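Local coordinates for putative carboxynorspermidine decarboxylase protein (Sinorhizobium meliloti, PDB 3MT1) that probably decarboxylates carboxynorspermidine and carboxyspermidine to norspermidine and spermidine, using pyridoxal 5'-phosphate as cofactor, at residues Ala12-Asn17 and Trp42-Leu47; Ala22-Lys27 and Ala214-Phe219. All blocks are in the same frame, centred on the assembly; numbering follows the deposited sequence.

Contact 1: residues Ala12-Asn17 and Trp42-Leu47; sequences AKLTRN and WSVFDL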
loop_
_atom_site.group_PDB
_atom_site.type_symbol
_atom_site.label_atom_id
_atom_site.label_comp_id
_atom_site.label_asym_id
_atom_site.label_seq_id
_atom_site.Cartn_x
_atom_site.Cartn_y
_atom_site.Cartn_z
ATOM N N ALA B 12 -15.891 0.588 23.301
ATOM C CA ALA B 12 -17.316 0.251 23.456
ATOM C C ALA B 12 -18.010 -0.263 22.163
ATOM O O ALA B 12 -18.859 -1.146 22.235
ATOM C CB ALA B 12 -18.092 1.418 24.068
ATOM N N LYS B 13 -17.643 0.289 21.005
ATOM C CA LYS B 13 -18.235 -0.114 19.731
ATOM C C LYS B 13 -17.711 -1.450 19.236
ATOM O O LYS B 13 -18.458 -2.245 18.639
ATOM C CB LYS B 13 -18.026 0.948 18.663
ATOM C CG LYS B 13 -18.939 2.115 18.890
ATOM C CD LYS B 13 -18.588 3.255 17.957
ATOM C CE LYS B 13 -19.356 4.475 18.340
ATOM N NZ LYS B 13 -18.625 5.580 17.719
ATOM N N LEU B 14 -16.434 -1.693 19.485
ATOM C CA LEU B 14 -15.860 -2.968 19.173
ATOM C C LEU B 14 -16.578 -4.020 20.005
ATOM O O LEU B 14 -17.031 -5.015 19.460
ATOM C CB LEU B 14 -14.356 -2.973 19.438
ATOM C CG LEU B 14 -13.580 -4.278 19.202
ATOM C CD1 LEU B 14 -13.679 -4.831 17.746
ATOM C CD2 LEU B 14 -12.143 -4.009 19.471
ATOM N N THR B 15 -16.712 -3.787 21.307
ATOM C CA THR B 15 -17.432 -4.711 22.180
ATOM C C THR B 15 -18.859 -5.008 21.725
ATOM O O THR B 15 -19.275 -6.165 21.767
ATOM C CB THR B 15 -17.458 -4.203 23.611
ATOM O OG1 THR B 15 -16.118 -4.120 24.074
ATOM C CG2 THR B 15 -18.260 -5.122 24.514
ATOM N N ARG B 16 -19.598 -3.975 21.311
ATOM C CA ARG B 16 -20.930 -4.149 20.718
ATOM C C ARG B 16 -20.841 -5.274 19.671
ATOM O O ARG B 16 -21.597 -6.219 19.739
ATOM C CB ARG B 16 -21.439 -2.798 20.162
ATOM C CG ARG B 16 -22.775 -2.733 19.369
ATOM C CD ARG B 16 -22.646 -1.696 18.209
ATOM N NE ARG B 16 -21.291 -1.832 17.605
ATOM C CZ ARG B 16 -20.756 -1.091 16.627
ATOM N NH1 ARG B 16 -21.423 -0.099 16.054
ATOM N NH2 ARG B 16 -19.520 -1.364 16.216
ATOM N N ASN B 17 -19.852 -5.225 18.774
ATOM C CA ASN B 17 -19.682 -6.243 17.731
ATOM C C ASN B 17 -19.378 -7.597 18.314
ATOM O O ASN B 17 -19.868 -8.624 17.844
ATOM C CB ASN B 17 -18.539 -5.893 16.774
ATOM C CG ASN B 17 -18.845 -4.717 15.881
ATOM O OD1 ASN B 17 -19.985 -4.247 15.797
ATOM N ND2 ASN B 17 -17.815 -4.222 15.204
ATOM N N TRP B 42 -3.173 -6.391 17.101
ATOM C CA TRP B 42 -3.162 -7.361 18.176
ATOM C C TRP B 42 -3.357 -6.808 19.599
ATOM O O TRP B 42 -3.849 -7.530 20.456
ATOM C CB TRP B 42 -1.945 -8.283 18.098
ATOM C CG TRP B 42 -0.601 -7.617 18.009
ATOM C CD1 TRP B 42 0.073 -7.257 16.864
ATOM C CD2 TRP B 42 0.242 -7.277 19.090
ATOM N NE1 TRP B 42 1.252 -6.688 17.174
ATOM C CE2 TRP B 42 1.405 -6.704 18.539
ATOM C CE3 TRP B 42 0.144 -7.419 20.476
ATOM C CZ2 TRP B 42 2.462 -6.235 19.335
ATOM C CZ3 TRP B 42 1.204 -6.973 21.272
ATOM C CH2 TRP B 42 2.339 -6.372 20.700
ATOM N N SER B 43 -3.049 -5.535 19.838
ATOM C CA SER B 43 -3.239 -4.985 21.177
ATOM C C SER B 43 -4.689 -5.013 21.696
ATOM O O SER B 43 -4.919 -4.740 22.902
ATOM C CB SER B 43 -2.733 -3.546 21.254
ATOM O OG SER B 43 -3.435 -2.754 20.317
ATOM N N VAL B 44 -5.652 -5.305 20.804
ATOM C CA VAL B 44 -7.035 -5.451 21.211
ATOM C C VAL B 44 -7.498 -6.909 21.181
ATOM O O VAL B 44 -8.666 -7.193 21.442
ATOM C CB VAL B 44 -8.036 -4.497 20.423
ATOM C CG1 VAL B 44 -7.648 -3.015 20.571
ATOM C CG2 VAL B 44 -8.198 -4.899 18.954
ATOM N N PHE B 45 -6.596 -7.841 20.893
ATOM C CA PHE B 45 -6.973 -9.243 20.943
ATOM C C PHE B 45 -7.476 -9.718 22.318
ATOM O O PHE B 45 -8.374 -10.554 22.407
ATOM C CB PHE B 45 -5.823 -10.132 20.491
ATOM C CG PHE B 45 -5.539 -10.066 19.021
ATOM C CD1 PHE B 45 -6.367 -9.368 18.159
ATOM C CD2 PHE B 45 -4.447 -10.725 18.494
ATOM C CE1 PHE B 45 -6.091 -9.317 16.825
ATOM C CE2 PHE B 45 -4.187 -10.677 17.119
ATOM C CZ PHE B 45 -5.006 -9.978 16.312
ATOM N N ASP B 46 -6.895 -9.186 23.383
ATOM C CA ASP B 46 -7.323 -9.519 24.738
ATOM C C ASP B 46 -8.779 -9.202 24.916
ATOM O O ASP B 46 -9.504 -9.976 25.539
ATOM C CB ASP B 46 -6.458 -8.825 25.805
ATOM C CG ASP B 46 -5.106 -9.540 26.004
ATOM O OD1 ASP B 46 -5.067 -10.771 25.742
ATOM O OD2 ASP B 46 -4.085 -8.896 26.398
ATOM N N LEU B 47 -9.223 -8.091 24.341
ATOM C CA LEU B 47 -10.639 -7.787 24.386
ATOM C C LEU B 47 -11.486 -8.735 23.523
ATOM O O LEU B 47 -12.509 -9.193 23.986
ATOM C CB LEU B 47 -10.926 -6.303 24.119
ATOM C CG LEU B 47 -12.361 -5.918 23.737
ATOM C CD1 LEU B 47 -13.319 -5.893 24.950
ATOM C CD2 LEU B 47 -12.360 -4.576 23.030
#

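Contact 2: residues Ala22-Lys27 and Ala214-Phe219; sequences AHVREK and ARLRAF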
loop_
_atom_site.group_PDB
_atom_site.type_symbol
_atom_site.label_atom_id
_atom_site.label_comp_id
_atom_site.label_asym_id
_atom_site.label_seq_id
_atom_site.Cartn_x
_atom_site.Cartn_y
_atom_site.Cartn_z
ATOM N N ALA B 22 -20.706 -13.421 19.785
ATOM C CA ALA B 22 -21.013 -14.378 20.855
ATOM C C ALA B 22 -22.487 -14.910 20.780
ATOM O O ALA B 22 -22.745 -16.132 20.793
ATOM C CB ALA B 22 -20.743 -13.730 22.189
ATOM N N HIS B 23 -23.438 -13.983 20.683
ATOM C CA HIS B 23 -24.854 -14.314 20.535
ATOM C C HIS B 23 -25.036 -15.342 19.399
ATOM O O HIS B 23 -25.629 -16.387 19.598
ATOM C CB HIS B 23 -25.631 -13.022 20.273
ATOM C CG HIS B 23 -27.097 -13.211 20.099
ATOM N ND1 HIS B 23 -27.991 -13.080 21.140
ATOM C CD2 HIS B 23 -27.834 -13.501 19.002
ATOM C CE1 HIS B 23 -29.216 -13.292 20.691
ATOM N NE2 HIS B 23 -29.148 -13.551 19.397
ATOM N N VAL B 24 -24.463 -15.069 18.231
ATOM C CA VAL B 24 -24.516 -16.016 17.129
ATOM C C VAL B 24 -23.884 -17.362 17.504
ATOM O O VAL B 24 -24.483 -18.403 17.262
ATOM C CB VAL B 24 -23.815 -15.466 15.874
ATOM C CG1 VAL B 24 -23.535 -16.595 14.865
ATOM C CG2 VAL B 24 -24.624 -14.321 15.258
ATOM N N ARG B 25 -22.690 -17.336 18.094
ATOM C CA ARG B 25 -22.011 -18.557 18.502
ATOM C C ARG B 25 -22.897 -19.357 19.465
ATOM O O ARG B 25 -22.971 -20.577 19.403
ATOM C CB ARG B 25 -20.691 -18.226 19.201
ATOM C CG ARG B 25 -19.741 -17.449 18.351
ATOM C CD ARG B 25 -18.432 -17.054 19.051
ATOM N NE ARG B 25 -17.902 -18.056 19.960
ATOM C CZ ARG B 25 -17.968 -17.944 21.286
ATOM N NH1 ARG B 25 -18.515 -16.866 21.840
ATOM N NH2 ARG B 25 -17.480 -18.901 22.064
ATOM N N GLU B 26 -23.570 -18.646 20.350
ATOM C CA GLU B 26 -24.374 -19.253 21.384
ATOM C C GLU B 26 -25.637 -19.919 20.756
ATOM O O GLU B 26 -25.936 -21.099 21.013
ATOM C CB GLU B 26 -24.718 -18.133 22.375
ATOM C CG GLU B 26 -25.498 -18.504 23.613
ATOM C CD GLU B 26 -26.159 -17.258 24.239
ATOM O OE1 GLU B 26 -25.673 -16.123 23.965
ATOM O OE2 GLU B 26 -27.145 -17.404 24.999
ATOM N N LYS B 27 -26.332 -19.163 19.901
ATOM C CA LYS B 27 -27.577 -19.595 19.261
ATOM C C LYS B 27 -27.356 -20.673 18.225
ATOM O O LYS B 27 -28.191 -21.566 18.076
ATOM C CB LYS B 27 -28.266 -18.417 18.576
ATOM C CG LYS B 27 -28.764 -17.324 19.499
ATOM C CD LYS B 27 -29.511 -17.876 20.691
ATOM C CE LYS B 27 -30.251 -16.776 21.388
ATOM N NZ LYS B 27 -30.796 -17.197 22.706
ATOM N N ALA B 214 -30.486 -19.792 13.267
ATOM C CA ALA B 214 -31.368 -20.942 13.078
ATOM C C ALA B 214 -31.038 -21.655 11.772
ATOM O O ALA B 214 -31.115 -22.874 11.674
ATOM C CB ALA B 214 -32.802 -20.492 13.082
ATOM N N ARG B 215 -30.662 -20.883 10.767
ATOM C CA ARG B 215 -30.277 -21.448 9.488
ATOM C C ARG B 215 -28.913 -22.160 9.611
ATOM O O ARG B 215 -28.684 -23.183 8.952
ATOM C CB ARG B 215 -30.260 -20.351 8.408
ATOM C CG ARG B 215 -29.825 -20.827 7.042
ATOM C CD ARG B 215 -30.859 -21.778 6.414
ATOM N NE ARG B 215 -30.438 -22.314 5.108
ATOM C CZ ARG B 215 -29.871 -23.511 4.934
ATOM N NH1 ARG B 215 -29.634 -24.302 5.971
ATOM N NH2 ARG B 215 -29.537 -23.919 3.723
ATOM N N LEU B 216 -28.027 -21.606 10.450
ATOM C CA LEU B 216 -26.746 -22.215 10.761
ATOM C C LEU B 216 -26.959 -23.555 11.473
ATOM O O LEU B 216 -26.365 -24.571 11.091
ATOM C CB LEU B 216 -25.859 -21.254 11.581
ATOM C CG LEU B 216 -25.283 -19.987 10.883
ATOM C CD1 LEU B 216 -24.453 -19.104 11.786
ATOM C CD2 LEU B 216 -24.477 -20.332 9.671
ATOM N N ARG B 217 -27.840 -23.561 12.479
ATOM C CA ARG B 217 -28.180 -24.786 13.195
ATOM C C ARG B 217 -28.591 -25.917 12.251
ATOM O O ARG B 217 -28.112 -27.049 12.374
ATOM C CB ARG B 217 -29.294 -24.534 14.214
ATOM C CG ARG B 217 -28.809 -24.151 15.611
ATOM C CD ARG B 217 -29.425 -25.019 16.723
ATOM N NE ARG B 217 -28.924 -24.606 18.035
ATOM C CZ ARG B 217 -27.793 -25.041 18.594
ATOM N NH1 ARG B 217 -27.022 -25.923 17.976
ATOM N NH2 ARG B 217 -27.416 -24.587 19.782
ATOM N N ALA B 218 -29.475 -25.596 11.311
ATOM C CA ALA B 218 -30.074 -26.601 10.430
ATOM C C ALA B 218 -29.052 -27.213 9.452
ATOM O O ALA B 218 -29.093 -28.408 9.138
ATOM C CB ALA B 218 -31.257 -26.014 9.695
ATOM N N PHE B 219 -28.131 -26.394 8.974
ATOM C CA PHE B 219 -27.078 -26.900 8.129
ATOM C C PHE B 219 -26.186 -27.831 8.943
ATOM O O PHE B 219 -25.844 -28.914 8.492
ATOM C CB PHE B 219 -26.251 -25.756 7.568
ATOM C CG PHE B 219 -25.174 -26.200 6.645
ATOM C CD1 PHE B 219 -23.932 -26.582 7.141
ATOM C CD2 PHE B 219 -25.396 -26.234 5.268
ATOM C CE1 PHE B 219 -22.931 -27.001 6.279
ATOM C CE2 PHE B 219 -24.409 -26.656 4.394
ATOM C CZ PHE B 219 -23.169 -27.041 4.896
#

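Contact 1: residues Ala12-Asn17 and Trp42-Leu47
Leu14 and Leu47 each carry CG anti to the backbone N (chi1 178° and 163°), and this extended start sends both isobutyl groups across the gap between helix 11-28 and the short helix 45-49. The two side chains slide past each other in opposite directions, with Leu14 CD2 resting 3.6 Å from Leu47 CD2. The same Leu14 methyl also reaches the preceding 3-10 turn, where Val44 CG2 lies 4.1 Å away; leucine suits this buried place because it is apolar and long enough for its CD2 to reach both partners. Leu47 CD1, its other methyl, has Thr15 OG1 3.4 Å away, the two side chains crossing at about a right angle. Threonine can sit against a leucine here because its hydroxyl, placed beside its own backbone N (chi1 -62°), hydrogen-bonds to Lys11 O one helical turn earlier. The Thr15 side chain also packs on Tyr51. Val44 also packs on Phe39. Trp42 and Ser43 on the same turn hydrogen-bond to the second subunit. The contact joins the helix following strand 6-10 to the segment after the first barrel strand, 31-35, in the alpha/beta-barrel fold of class-II Orn/Lys/Arg decarboxylases.

Contact 2: residues Ala22-Lys27 and Ala214-Phe219
In the alpha/beta barrel of this decarboxylase, helix 11-28 leads into the first strand, 31-35, and helix 209-223 leads into the eighth, 226-229, so two helices on the outside of the barrel meet where its first and last strands close the ring. Their axes approach to 9.8 Å and run in broadly the same direction, crossing at -39°. On the buried side, the side chains of Val24 and Leu216 cross at about a right angle. With CG1 anti to the backbone N (chi1 164°), Val24 brings this methyl to 4.1 Å from Leu216 CD1. Both residues also rest on Leu229 of the last strand, and Val24 touches Phe212 and Phe202 as well, so branched apolar side chains fit a place between helices and sheet. Farther out, the contact becomes polar. Arg217 is long enough to span the gap from an exposed position: its chain bends at chi2 (-128°) and brings the guanidinium obliquely to the carbonyls near the end of helix 11-28. His23 ties the helices together a turn earlier through its NE2, hydrogen-bonded to Asp210, while Lys27 CG lies over one face of its ring, offset toward the rim. At the outer edge, Arg217 NE comes within 3.1 Å of Lys27 O, but the angle is too poor for a hydrogen bond, and Arg217 NH2 stays 4.0 Å from Glu26 O.

How the contacts relate
Helix 11-28 serves both contacts: its first half meets residues 42-47 in contact 1, and its second half meets residues 214-219 in contact 2. The contact centres lie 22 Å apart, while their nearest atoms come to about 5 Å without touching. The one helix thus links a segment near the start of the barrel's strand order to the place where the barrel closes. Contact 1 is nearer the predicted substrate-binding residue Glu233, whose side chain is about 11 Å from that of Leu14; contact 2 lies away from the annotated sites. The second subunit reaches contact 1 but does not touch the segments of contact 2.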